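PDB 2DBB: putative HTH-type transcriptional regulator PH0061 from Pyrococcus horikoshii, which probably binds DNA in a sequence-specific way as a transcriptional regulator of the AsnC family, through a helix-turn-helix domain. Local coordinates for residues Asp116-Asp119 / Ala120-Leu123. Numbering follows the deposited sequence.
Sequences DIKD and AENL
Lys118 and Glu121 form a salt bridge one turn apart on the helix that starts at Ile117. NZ of Lys118 lies 2.8 Å from OE2 of Glu121 and meets it from above the carboxylate plane, 44° out of it. The two side chains run alongside each other and point the same way. The lysine is bent at chi2 and chi3, both -64°, which folds its chain back so that CD and CE also lie against the carboxylate. The glutamate has chi1 59°, with CG between its own backbone N and carbonyl carbon. This sets CG close over the preceding turn, 2.9 Å from Lys118 O. Replacing Glu121 by an alanine would probably leave the Lys118 ammonium without this carboxylate and set the lysine chain free to swing.

Four backbone bonds of the i to i+4 kind tie Asp116-Asp119 to the residues that follow. Ala120 N gives the shortest, 2.7 Å to Asp116 O. Glu121 N binds Ile117 O, Asn122 N binds Lys118 O, and Leu123 N binds Asp119 O. Ala120 is the buried residue here, and its CB sits 3.2 Å from Asp116 O.

Asp116 is the N-cap. Its OD2 accepts a weak bond of 3.3 Å from Lys118 N. Its other carboxylate oxygen, OD1, is modelled 2.4 Å from Asp119 OD2, an unusually short distance whose nature is doubtful. Asp119 and Leu123 both rest on Pro114, and Leu123 also touches Leu113, so this side of the helix faces strand 107-114. The whole is the aspartate-capped N-terminal end of helix 117-129, which follows strand 107-114 and leads to strand 134-148. It is the second helix of the ferredoxin-like beta-alpha-beta-beta-alpha-beta domain, the RAM fold known from AsnC/Lrp-family regulators.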
loop_
_atom_site.group_PDB
_atom_site.type_symbol
_atom_site.label_atom_id
_atom_site.label_comp_id
_atom_site.label_asym_id
_atom_site.label_seq_id
_atom_site.Cartn_x
_atom_site.Cartn_y
_atom_site.Cartn_z
ATOM N N ASP B 116 -12.167 -16.150 -4.252
ATOM C CA ASP B 116 -12.432 -17.540 -4.634
ATOM C C ASP B 116 -11.122 -18.270 -4.951
ATOM O O ASP B 116 -10.390 -17.880 -5.863
ATOM C CB ASP B 116 -13.350 -17.583 -5.863
ATOM C CG ASP B 116 -13.659 -19.004 -6.320
ATOM O OD1 ASP B 116 -14.240 -19.166 -7.418
ATOM O OD2 ASP B 116 -13.327 -19.957 -5.582
ATOM N N ILE B 117 -10.848 -19.338 -4.206
ATOM C CA ILE B 117 -9.626 -20.125 -4.370
ATOM C C ILE B 117 -9.326 -20.612 -5.787
ATOM O O ILE B 117 -8.173 -20.578 -6.222
ATOM C CB ILE B 117 -9.631 -21.352 -3.434
ATOM C CG1 ILE B 117 -9.872 -20.900 -1.990
ATOM C CG2 ILE B 117 -8.301 -22.089 -3.530
ATOM C CD1 ILE B 117 -8.862 -19.881 -1.480
ATOM N N LYS B 118 -10.346 -21.074 -6.503
ATOM C CA LYS B 118 -10.145 -21.559 -7.869
ATOM C C LYS B 118 -9.865 -20.419 -8.843
ATOM O O LYS B 118 -9.035 -20.550 -9.744
ATOM C CB LYS B 118 -11.365 -22.355 -8.339
ATOM C CG LYS B 118 -11.555 -23.681 -7.609
ATOM C CD LYS B 118 -10.392 -24.643 -7.866
ATOM C CE LYS B 118 -10.316 -25.048 -9.336
ATOM N NZ LYS B 118 -9.173 -25.964 -9.614
ATOM N N ASP B 119 -10.567 -19.304 -8.672
ATOM C CA ASP B 119 -10.351 -18.155 -9.540
ATOM C C ASP B 119 -8.991 -17.564 -9.203
ATOM O O ASP B 119 -8.233 -17.184 -10.088
ATOM C CB ASP B 119 -11.436 -17.100 -9.328
ATOM C CG ASP B 119 -12.803 -17.569 -9.785
ATOM O OD1 ASP B 119 -12.906 -18.094 -10.915
ATOM O OD2 ASP B 119 -13.778 -17.401 -9.020
ATOM N N ALA B 120 -8.687 -17.500 -7.913
ATOM C CA ALA B 120 -7.417 -16.958 -7.455
ATOM C C ALA B 120 -6.235 -17.746 -8.020
ATOM O O ALA B 120 -5.275 -17.163 -8.525
ATOM C CB ALA B 120 -7.368 -16.963 -5.935
ATOM N N GLU B 121 -6.310 -19.074 -7.931
ATOM C CA GLU B 121 -5.235 -19.926 -8.428
ATOM C C GLU B 121 -5.075 -19.815 -9.940
ATOM O O GLU B 121 -3.957 -19.842 -10.452
ATOM C CB GLU B 121 -5.468 -21.388 -8.035
ATOM C CG GLU B 121 -6.761 -21.989 -8.551
ATOM C CD GLU B 121 -6.788 -23.505 -8.419
ATOM O OE1 GLU B 121 -6.527 -24.016 -7.305
ATOM O OE2 GLU B 121 -7.068 -24.184 -9.434
ATOM N N ASN B 122 -6.189 -19.702 -10.654
ATOM C CA ASN B 122 -6.129 -19.569 -12.105
ATOM C C ASN B 122 -5.414 -18.270 -12.436
ATOM O O ASN B 122 -4.554 -18.231 -13.313
ATOM C CB ASN B 122 -7.533 -19.525 -12.716
ATOM C CG ASN B 122 -8.158 -20.894 -12.853
ATOM O OD1 ASN B 122 -9.246 -21.030 -13.410
ATOM N ND2 ASN B 122 -7.478 -21.917 -12.351
ATOM N N LEU B 123 -5.776 -17.210 -11.717
ATOM C CA LEU B 123 -5.181 -15.903 -11.943
ATOM C C LEU B 123 -3.698 -15.889 -11.611
ATOM O O LEU B 123 -2.912 -15.241 -12.301
ATOM C CB LEU B 123 -5.914 -14.836 -11.127
ATOM C CG LEU B 123 -5.478 -13.396 -11.410
ATOM C CD1 LEU B 123 -5.499 -13.144 -12.918
ATOM C CD2 LEU B 123 -6.406 -12.426 -10.693
#